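Local atomic coordinates of NADH oxidase (PDB entry 6RVB), a protein that acts as an FAD-containing flavoprotein that uses NADH to reduce coenzyme A disulfide. Residues 189-195 with 354-358; 266-270 with 318-322; 279-285 with 301-306. All blocks are in the same frame, centred on the assembly; numbering follows the deposited sequence.

Interaction 1 (189-195 with 354-358)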
loop_
_atom_site.group_PDB
_atom_site.type_symbol
_atom_site.label_atom_id
_atom_site.label_comp_id
_atom_site.label_asym_id
_atom_site.label_seq_id
_atom_site.Cartn_x
_atom_site.Cartn_y
_atom_site.Cartn_z
ATOM N N ASP A 189 -6.507 13.619 -14.927
ATOM C CA ASP A 189 -5.324 14.286 -15.475
ATOM C C ASP A 189 -4.532 13.487 -16.513
ATOM O O ASP A 189 -4.545 12.240 -16.498
ATOM C CB ASP A 189 -4.458 14.680 -14.333
ATOM C CG ASP A 189 -4.974 15.871 -13.628
ATOM O OD1 ASP A 189 -5.714 16.690 -14.232
ATOM O OD2 ASP A 189 -4.579 15.985 -12.470
ATOM N N PRO A 190 -3.924 14.180 -17.498
ATOM C CA PRO A 190 -3.661 13.399 -18.734
ATOM C C PRO A 190 -2.366 12.599 -18.779
ATOM O O PRO A 190 -2.264 11.884 -19.764
ATOM C CB PRO A 190 -3.726 14.455 -19.835
ATOM C CG PRO A 190 -3.327 15.589 -19.221
ATOM C CD PRO A 190 -3.939 15.598 -17.817
ATOM N N GLU A 191 -1.497 12.713 -17.756
ATOM C CA GLU A 191 -0.273 11.911 -17.602
ATOM C C GLU A 191 -0.675 10.412 -17.461
ATOM O O GLU A 191 -0.008 9.500 -17.985
ATOM C CB GLU A 191 0.546 12.310 -16.369
ATOM C CG GLU A 191 1.256 13.601 -16.331
ATOM C CD GLU A 191 0.437 14.913 -16.001
ATOM O OE1 GLU A 191 -0.834 14.982 -16.235
ATOM O OE2 GLU A 191 1.143 15.888 -15.526
ATOM N N VAL A 192 -1.748 10.171 -16.711
ATOM C CA VAL A 192 -2.199 8.818 -16.509
ATOM C C VAL A 192 -2.759 8.317 -17.813
ATOM O O VAL A 192 -2.374 7.276 -18.260
ATOM C CB VAL A 192 -3.202 8.680 -15.345
ATOM C CG1 VAL A 192 -3.905 7.301 -15.390
ATOM C CG2 VAL A 192 -2.471 8.904 -14.096
ATOM N N GLY A 193 -3.690 9.048 -18.420
ATOM C CA GLY A 193 -4.212 8.696 -19.740
ATOM C C GLY A 193 -3.093 8.307 -20.724
ATOM O O GLY A 193 -3.260 7.354 -21.501
ATOM N N ALA A 194 -1.965 9.030 -20.703
ATOM C CA ALA A 194 -0.858 8.699 -21.555
ATOM C C ALA A 194 -0.243 7.317 -21.303
ATOM O O ALA A 194 0.065 6.577 -22.262
ATOM C CB ALA A 194 0.155 9.655 -21.383
ATOM N N LEU A 195 0.028 7.031 -20.023
ATOM C CA LEU A 195 0.686 5.809 -19.623
ATOM C C LEU A 195 -0.230 4.653 -20.060
ATOM O O LEU A 195 0.240 3.532 -20.367
ATOM C CB LEU A 195 0.913 5.767 -18.105
ATOM C CG LEU A 195 2.046 6.583 -17.489
ATOM C CD1 LEU A 195 2.055 6.475 -16.022
ATOM C CD2 LEU A 195 3.350 6.053 -17.872
ATOM N N LYS A 354 -2.404 22.992 -7.849
ATOM C CA LYS A 354 -1.222 22.682 -8.595
ATOM C C LYS A 354 -1.096 21.160 -8.597
ATOM O O LYS A 354 -1.664 20.493 -7.755
ATOM C CB LYS A 354 0.006 23.357 -7.943
ATOM C CG LYS A 354 0.181 24.849 -8.337
ATOM C CD LYS A 354 1.377 25.471 -7.618
ATOM C CE LYS A 354 1.914 26.707 -8.332
ATOM N NZ LYS A 354 2.180 26.490 -9.811
ATOM N N LYS A 355 -0.357 20.600 -9.551
ATOM C CA LYS A 355 0.026 19.194 -9.488
ATOM C C LYS A 355 1.518 18.929 -9.481
ATOM O O LYS A 355 2.311 19.796 -9.825
ATOM C CB LYS A 355 -0.610 18.403 -10.612
ATOM C CG LYS A 355 -0.034 18.587 -11.902
ATOM C CD LYS A 355 -0.843 17.868 -12.933
ATOM C CE LYS A 355 -0.433 18.200 -14.347
ATOM N NZ LYS A 355 -1.646 17.878 -15.182
ATOM N N VAL A 356 1.895 17.724 -9.095
ATOM C CA VAL A 356 3.227 17.276 -9.263
ATOM C C VAL A 356 3.139 15.825 -9.753
ATOM O O VAL A 356 2.215 15.121 -9.383
ATOM C CB VAL A 356 4.010 17.474 -7.953
ATOM C CG1 VAL A 356 3.718 16.398 -6.977
ATOM C CG2 VAL A 356 5.398 17.330 -8.234
ATOM N N PHE A 357 4.037 15.357 -10.611
ATOM C CA PHE A 357 3.865 13.976 -11.154
ATOM C C PHE A 357 5.232 13.358 -11.383
ATOM O O PHE A 357 5.967 13.820 -12.258
ATOM C CB PHE A 357 3.113 14.031 -12.490
ATOM C CG PHE A 357 2.834 12.713 -13.104
ATOM C CD1 PHE A 357 3.743 12.119 -13.944
ATOM C CD2 PHE A 357 1.631 12.034 -12.844
ATOM C CE1 PHE A 357 3.509 10.823 -14.510
ATOM C CE2 PHE A 357 1.371 10.720 -13.412
ATOM C CZ PHE A 357 2.325 10.132 -14.230
ATOM N N ILE A 358 5.587 12.365 -10.572
ATOM C CA ILE A 358 6.938 11.901 -10.547
ATOM C C ILE A 358 6.937 10.459 -10.936
ATOM O O ILE A 358 5.899 9.870 -10.849
ATOM C CB ILE A 358 7.719 12.145 -9.256
ATOM C CG1 ILE A 358 7.150 11.363 -8.126
ATOM C CG2 ILE A 358 7.688 13.498 -8.954
ATOM C CD1 ILE A 358 7.618 10.021 -8.072
#
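The side chain of Lys355 leaves strand 354-358 and brings its ammonium group to the first turn of helix 190-195. Lys355 NZ donates to Glu191 OE1 at 3.2 Å, and this hydrogen bond is part of a salt bridge. Asp189 is also close, with OD1 4.3 Å from Lys355 NZ, but that is beyond a salt bridge. Its carboxylate is satisfied elsewhere: OD1 accepts from the backbone N of Glu344 and OD2 from that of Leu343, at the start of helix 343-348. Asp189 is at the N-cap position, but its side chain makes no capping bond. The backbone polar groups of the turn pair locally. Ala194 N donates to Pro190 O at 3.0 Å, and Leu195 N to Glu191 O at 3.2 Å. The strand is, within this chain, an outer one of the antiparallel sheet in the dimerisation domain typical of pyridine nucleotide-disulphide oxidoreductases, and the helix belongs to the NAD-binding domain. The contact thus joins two domains. The axes of helix 190-195 and strand 354-358 run roughly parallel, at 28°, and approach to 10.7 Å. Phe357 fills the gap. Glu191 CB makes a CH-pi contact with one ring face, 3.5 Å from the centroid. Leu195 CD1 meets the ring edge, 4.1 Å from Phe357 CZ. Val192 CG2 lies 4.3 Å from Phe357 CE2. The strand's backbone bonds, such as Val356 with Leu377, go to strand 372-380.

Interaction 2 (266-270 with 318-322); sequences DERMR and ARFLG
Two arginine guanidinium groups lie close despite their like charge: Arg268 NH1 is 3.7 Å from Arg319 NH2. Each has an acid partner. Segment 266-270, a surface loop beside helix 299-313, is a type I beta turn from Asp266 to Met269, with Met269 N hydrogen-bonded to Asp266 O at 2.9 Å. It is also an Asx turn: Asp266 OD1 (chi1 p) accepts from Arg270 N (2.8 Å) and from the less surely placed Arg268 N (2.9 Å). Asp266 OD2 forms salt bridges with Arg268 NH1 (3.6 Å) and Arg270 NH1 (3.3 Å). Segment 318-322 is extended from Ala318 to Phe320. Glu267 and Phe320 are level (CA atoms 4.8 Å apart), and Phe320 N donates to Glu267 O at 2.8 Å. Glu267 (m, t) forms a salt bridge from OE2 to Arg319 NH1 at 2.6 Å. Met269 (phi/psi 67/21; m, m) makes an oblique Met-aromatic contact: SD lies 5.3 Å from the Phe320 (chi1 t) ring centroid, 47° off the normal. Met269 CE also packs on Phe320 CD2 at 3.6 Å.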
loop_
_atom_site.group_PDB
_atom_site.type_symbol
_atom_site.label_atom_id
_atom_site.label_comp_id
_atom_site.label_asym_id
_atom_site.label_seq_id
_atom_site.Cartn_x
_atom_site.Cartn_y
_atom_site.Cartn_z
ATOM N N ASP A 266 -28.940 10.481 4.236
ATOM C CA ASP A 266 -28.170 10.952 5.372
ATOM C C ASP A 266 -27.130 9.964 5.851
ATOM O O ASP A 266 -26.917 8.963 5.194
ATOM C CB ASP A 266 -29.075 11.399 6.497
ATOM C CG ASP A 266 -29.898 10.309 7.077
ATOM O OD1 ASP A 266 -29.670 9.162 6.777
ATOM O OD2 ASP A 266 -30.781 10.634 7.892
ATOM N N GLU A 267 -26.462 10.247 6.966
ATOM C CA GLU A 267 -25.405 9.374 7.435
ATOM C C GLU A 267 -26.000 8.054 7.894
ATOM O O GLU A 267 -25.302 7.180 8.336
ATOM C CB GLU A 267 -24.574 10.002 8.557
ATOM C CG GLU A 267 -23.963 11.356 8.329
ATOM C CD GLU A 267 -23.124 11.835 9.519
ATOM O OE1 GLU A 267 -22.415 12.841 9.359
ATOM O OE2 GLU A 267 -23.132 11.220 10.616
ATOM N N ARG A 268 -27.302 7.877 7.835
ATOM C CA ARG A 268 -27.863 6.639 8.337
ATOM C C ARG A 268 -28.506 5.945 7.200
ATOM O O ARG A 268 -29.257 4.986 7.407
ATOM C CB ARG A 268 -28.903 6.873 9.388
ATOM C CG ARG A 268 -28.589 6.312 10.623
ATOM C CD ARG A 268 -28.599 7.349 11.641
ATOM N NE ARG A 268 -29.909 7.513 12.274
ATOM C CZ ARG A 268 -30.712 8.558 12.100
ATOM N NH1 ARG A 268 -30.345 9.592 11.266
ATOM N NH2 ARG A 268 -31.859 8.553 12.784
ATOM N N MET A 269 -28.203 6.440 6.001
ATOM C CA MET A 269 -28.727 5.896 4.776
ATOM C C MET A 269 -30.249 6.100 4.619
ATOM O O MET A 269 -30.882 5.430 3.848
ATOM C CB MET A 269 -28.264 4.444 4.661
ATOM C CG MET A 269 -26.730 4.348 4.662
ATOM S SD MET A 269 -26.086 5.030 3.184
ATOM C CE MET A 269 -25.523 6.525 3.881
ATOM N N ARG A 270 -30.829 7.056 5.333
ATOM C CA ARG A 270 -32.234 7.289 5.235
ATOM C C ARG A 270 -32.654 8.231 4.153
ATOM O O ARG A 270 -32.035 9.230 3.942
ATOM C CB ARG A 270 -32.742 7.852 6.515
ATOM C CG ARG A 270 -34.379 7.558 6.682
ATOM C CD ARG A 270 -34.972 7.430 8.219
ATOM N NE ARG A 270 -34.785 8.689 8.981
ATOM C CZ ARG A 270 -33.622 9.079 9.429
ATOM N NH1 ARG A 270 -32.615 8.285 9.219
ATOM N NH2 ARG A 270 -33.477 10.220 10.038
ATOM N N ALA A 318 -24.970 2.982 13.741
ATOM C CA ALA A 318 -23.979 2.905 12.711
ATOM C C ALA A 318 -24.188 4.145 11.889
ATOM O O ALA A 318 -25.319 4.553 11.737
ATOM C CB ALA A 318 -24.238 1.709 11.932
ATOM N N ARG A 319 -23.115 4.785 11.420
ATOM C CA ARG A 319 -23.249 5.963 10.554
ATOM C C ARG A 319 -22.312 5.764 9.364
ATOM O O ARG A 319 -21.331 5.095 9.509
ATOM C CB ARG A 319 -22.935 7.231 11.278
ATOM C CG ARG A 319 -23.901 7.614 12.291
ATOM C CD ARG A 319 -23.868 9.111 12.704
ATOM N NE ARG A 319 -25.206 9.443 13.100
ATOM C CZ ARG A 319 -25.950 10.405 12.596
ATOM N NH1 ARG A 319 -25.448 11.190 11.700
ATOM N NH2 ARG A 319 -27.210 10.577 12.993
ATOM N N PHE A 320 -22.680 6.222 8.172
ATOM C CA PHE A 320 -21.797 6.239 7.015
ATOM C C PHE A 320 -21.267 7.662 6.802
ATOM O O PHE A 320 -22.043 8.591 6.551
ATOM C CB PHE A 320 -22.487 5.733 5.767
ATOM C CG PHE A 320 -21.623 5.803 4.549
ATOM C CD1 PHE A 320 -20.515 4.977 4.415
ATOM C CD2 PHE A 320 -21.900 6.700 3.510
ATOM C CE1 PHE A 320 -19.703 5.038 3.297
ATOM C CE2 PHE A 320 -21.084 6.746 2.360
ATOM C CZ PHE A 320 -20.004 5.931 2.263
ATOM N N LEU A 321 -19.945 7.828 6.912
ATOM C CA LEU A 321 -19.362 9.135 6.998
ATOM C C LEU A 321 -18.768 9.740 5.786
ATOM O O LEU A 321 -18.248 10.821 5.872
ATOM C CB LEU A 321 -18.329 9.122 8.076
ATOM C CG LEU A 321 -18.848 8.851 9.485
ATOM C CD1 LEU A 321 -17.725 8.994 10.445
ATOM C CD2 LEU A 321 -19.835 9.858 9.919
ATOM N N GLY A 322 -18.830 9.061 4.671
ATOM C CA GLY A 322 -18.435 9.677 3.436
ATOM C C GLY A 322 -17.447 8.929 2.585
ATOM O O GLY A 322 -16.971 7.854 2.967
#

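Interaction 3 (279-285 with 301-306). With FAD (flavin-adenine dinucleotide), chain E.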
loop_
_atom_site.group_PDB
_atom_site.type_symbol
_atom_site.label_atom_id
_atom_site.label_comp_id
_atom_site.label_asym_id
_atom_site.label_seq_id
_atom_site.Cartn_x
_atom_site.Cartn_y
_atom_site.Cartn_z
ATOM N N ALA A 279 -29.351 2.172 -0.584
ATOM C CA ALA A 279 -27.961 1.657 -0.575
ATOM C C ALA A 279 -27.364 1.258 -1.947
ATOM O O ALA A 279 -28.058 0.661 -2.788
ATOM C CB ALA A 279 -27.883 0.490 0.389
ATOM N N GLY A 280 -26.093 1.569 -2.199
ATOM C CA GLY A 280 -25.438 1.080 -3.405
ATOM C C GLY A 280 -25.397 2.027 -4.597
ATOM O O GLY A 280 -25.265 3.259 -4.440
ATOM N N ASP A 281 -25.507 1.514 -5.808
ATOM C CA ASP A 281 -25.210 2.398 -6.914
ATOM C C ASP A 281 -26.329 3.367 -7.221
ATOM O O ASP A 281 -26.178 4.189 -8.070
ATOM C CB ASP A 281 -24.835 1.659 -8.186
ATOM C CG ASP A 281 -23.497 0.967 -8.112
ATOM O OD1 ASP A 281 -22.744 1.209 -7.118
ATOM O OD2 ASP A 281 -23.218 0.188 -9.066
ATOM N N VAL A 282 -27.459 3.269 -6.551
ATOM C CA VAL A 282 -28.572 4.143 -6.775
ATOM C C VAL A 282 -28.478 5.306 -5.795
ATOM O O VAL A 282 -29.296 6.206 -5.834
ATOM C CB VAL A 282 -29.840 3.365 -6.445
ATOM C CG1 VAL A 282 -29.847 2.975 -5.035
ATOM C CG2 VAL A 282 -31.031 4.146 -6.653
ATOM N N ALA A 283 -27.482 5.320 -4.910
ATOM C CA ALA A 283 -27.457 6.323 -3.827
ATOM C C ALA A 283 -26.271 7.277 -3.792
ATOM O O ALA A 283 -25.154 6.880 -4.046
ATOM C CB ALA A 283 -27.548 5.649 -2.582
ATOM N N GLU A 284 -26.516 8.532 -3.484
ATOM C CA GLU A 284 -25.463 9.532 -3.384
ATOM C C GLU A 284 -24.668 9.265 -2.114
ATOM O O GLU A 284 -25.143 8.645 -1.191
ATOM C CB GLU A 284 -26.018 10.932 -3.213
ATOM C CG GLU A 284 -26.858 11.470 -4.300
ATOM C CD GLU A 284 -27.317 12.911 -4.036
ATOM O OE1 GLU A 284 -27.382 13.673 -5.045
ATOM O OE2 GLU A 284 -27.618 13.269 -2.829
ATOM N N SER A 285 -23.440 9.759 -2.060
ATOM C CA SER A 285 -22.602 9.683 -0.865
ATOM C C SER A 285 -21.969 11.055 -0.646
ATOM O O SER A 285 -21.831 11.857 -1.591
ATOM C CB SER A 285 -21.514 8.612 -0.976
ATOM O OG SER A 285 -21.977 7.331 -1.383
ATOM N N VAL A 301 -18.119 0.956 -1.701
ATOM C CA VAL A 301 -19.064 1.919 -1.148
ATOM C C VAL A 301 -20.438 1.322 -1.158
ATOM O O VAL A 301 -21.194 1.625 -0.279
ATOM C CB VAL A 301 -18.993 3.421 -1.700
ATOM C CG1 VAL A 301 -18.271 3.538 -2.908
ATOM C CG2 VAL A 301 -20.322 3.971 -1.921
ATOM N N ALA A 302 -20.756 0.400 -2.063
ATOM C CA ALA A 302 -22.079 -0.216 -1.972
ATOM C C ALA A 302 -22.168 -1.129 -0.781
ATOM O O ALA A 302 -23.142 -1.070 -0.101
ATOM C CB ALA A 302 -22.504 -0.892 -3.229
ATOM N N ASN A 303 -21.163 -1.928 -0.470
ATOM C CA ASN A 303 -21.236 -2.679 0.793
ATOM C C ASN A 303 -21.301 -1.797 2.087
ATOM O O ASN A 303 -21.961 -2.131 3.085
ATOM C CB ASN A 303 -20.078 -3.625 0.937
ATOM C CG ASN A 303 -20.216 -4.823 0.145
ATOM O OD1 ASN A 303 -20.534 -5.848 0.683
ATOM N ND2 ASN A 303 -19.886 -4.748 -1.116
ATOM N N LYS A 304 -20.615 -0.674 2.077
ATOM C CA LYS A 304 -20.687 0.211 3.211
ATOM C C LYS A 304 -22.086 0.815 3.368
ATOM O O LYS A 304 -22.577 0.944 4.497
ATOM C CB LYS A 304 -19.610 1.299 3.130
ATOM C CG LYS A 304 -18.233 0.750 3.278
ATOM C CD LYS A 304 -17.200 1.783 2.918
ATOM C CE LYS A 304 -15.759 1.329 3.173
ATOM N NZ LYS A 304 -14.864 2.197 2.426
ATOM N N HIS A 305 -22.734 1.184 2.260
ATOM C CA HIS A 305 -24.048 1.713 2.380
ATOM C C HIS A 305 -24.882 0.621 2.996
ATOM O O HIS A 305 -25.556 0.857 4.021
ATOM C CB HIS A 305 -24.624 2.017 1.062
ATOM C CG HIS A 305 -24.103 3.227 0.442
ATOM N ND1 HIS A 305 -24.499 3.642 -0.804
ATOM C CD2 HIS A 305 -23.213 4.138 0.868
ATOM C CE1 HIS A 305 -23.872 4.751 -1.112
ATOM N NE2 HIS A 305 -23.075 5.077 -0.112
ATOM N N GLY A 306 -24.855 -0.568 2.381
ATOM C CA GLY A 306 -25.743 -1.636 2.772
ATOM C C GLY A 306 -25.513 -2.066 4.218
ATOM O O GLY A 306 -26.484 -2.194 5.000
HETATM P PA FAD E . -26.207 -3.394 -8.793
HETATM O O1A FAD E . -26.327 -2.473 -10.118
HETATM O O2A FAD E . -24.966 -4.269 -8.514
HETATM O O5B FAD E . -27.530 -4.399 -8.660
HETATM C C5B FAD E . -28.913 -3.922 -8.779
HETATM C C4B FAD E . -29.885 -5.073 -9.043
HETATM O O4B FAD E . -31.141 -4.648 -8.544
HETATM C C3B FAD E . -29.956 -5.433 -10.518
HETATM O O3B FAD E . -29.534 -6.817 -10.794
HETATM C C2B FAD E . -31.395 -5.275 -10.756
HETATM O O2B FAD E . -31.665 -6.486 -11.464
HETATM C C1B FAD E . -32.091 -5.171 -9.364
HETATM N N9A FAD E . -33.275 -4.254 -9.489
HETATM C C8A FAD E . -33.310 -3.038 -10.131
HETATM N N7A FAD E . -34.569 -2.526 -10.215
HETATM C C5A FAD E . -35.379 -3.418 -9.594
HETATM C C6A FAD E . -36.844 -3.456 -9.324
HETATM N N6A FAD E . -37.588 -2.383 -9.728
HETATM N N1A FAD E . -37.326 -4.554 -8.678
HETATM C C2A FAD E . -36.473 -5.574 -8.278
HETATM N N3A FAD E . -35.113 -5.647 -8.469
HETATM C C4A FAD E . -34.538 -4.574 -9.118
HETATM N N1 FAD E . -16.539 -1.681 -8.291
HETATM C C2 FAD E . -15.357 -1.576 -7.603
HETATM O O2 FAD E . -15.332 -1.056 -6.446
HETATM N N3 FAD E . -14.226 -2.055 -8.154
HETATM C C4 FAD E . -14.169 -2.693 -9.376
HETATM O O4 FAD E . -13.090 -3.166 -9.904
HETATM C C4X FAD E . -15.439 -2.875 -10.148
HETATM N N5 FAD E . -15.406 -3.524 -11.367
HETATM C C5X FAD E . -16.595 -3.637 -12.043
HETATM C C6 FAD E . -16.618 -4.279 -13.307
HETATM C C7 FAD E . -17.826 -4.425 -14.018
HETATM C C7M FAD E . -17.785 -5.120 -15.351
HETATM C C8 FAD E . -19.123 -3.906 -13.440
HETATM C C8M FAD E . -20.445 -4.026 -14.152
HETATM C C9 FAD E . -19.107 -3.241 -12.196
HETATM C C9A FAD E . -17.908 -3.072 -11.446
HETATM N N10 FAD E . -17.934 -2.418 -10.154
HETATM C C10 FAD E . -16.679 -2.303 -9.501
HETATM C "C1'" FAD E . -19.153 -1.820 -9.568
HETATM C "C2'" FAD E . -20.120 -2.778 -8.946
HETATM O "O2'" FAD E . -20.744 -3.579 -9.940
HETATM C "C3'" FAD E . -21.246 -2.025 -8.292
HETATM O "O3'" FAD E . -20.742 -0.863 -7.645
HETATM C "C4'" FAD E . -21.848 -3.027 -7.289
HETATM O "O4'" FAD E . -22.297 -4.314 -7.842
HETATM C "C5'" FAD E . -22.882 -2.360 -6.361
HETATM O "O5'" FAD E . -24.199 -2.344 -6.897
HETATM P P FAD E . -25.576 -2.257 -6.056
HETATM O O1P FAD E . -25.713 -3.449 -5.124
HETATM O O2P FAD E . -26.144 -0.875 -5.657
HETATM O O3P FAD E . -26.490 -2.585 -7.355
#
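This buried contact forms part of the FAD pocket, at the Gly-Asp motif near the end of the FAD-binding part in this family. Asp281 N donates a very short hydrogen bond, 2.5 Å, to O2P of FAD. Asp281 OD1 accepts from the ribityl O3' at 2.9 Å, and its OD2 forms a salt bridge with Arg134. Gly280 CA lies 3.1 Å from O2P, where a CB would clash with the phosphate. Helix 301-306 packs against this loop. Ala302 CB touches Gly280 CA at 3.5 Å and FAD C5' at 3.5 Å. On the helix face away from the loop, Asn303 binds coenzyme A through OD1. His305 bridges both ends of the loop by its ring edge. Its ND1 accepts from Gly280 N at 3.0 Å, and its NE2 shares a hydrogen bond with Ser285 OG at 2.8 Å. Ala279 CB packs on His305 CB at 3.7 Å. Because ND1 acts as an acceptor, it carries no proton, so this imidazole is not the doubly protonated, cationic form.

Overall arrangement
Interactions 2 and 3 are neighbours, with centres 10 Å apart. Both lie by helix 299-313 and the end of strand 276-278, within this chain an edge strand of its parallel sheet. They touch through Phe320 and Met269; the Phe320 ring meets that of His305 edge-to-face. Interaction 2 packs against His305, the residue that ties helix 299-313 to the FAD-binding loop. Interaction 1 stands apart, its centre 34 Å from interaction 2 and 29 Å from interaction 3. Along the chain the contacts are nested: interaction 3 inside interaction 2, and both inside interaction 1. Interactions 2 and 3 thus lie in the FAD-binding part, while interaction 1 joins the NAD-binding domain to the dimerisation domain.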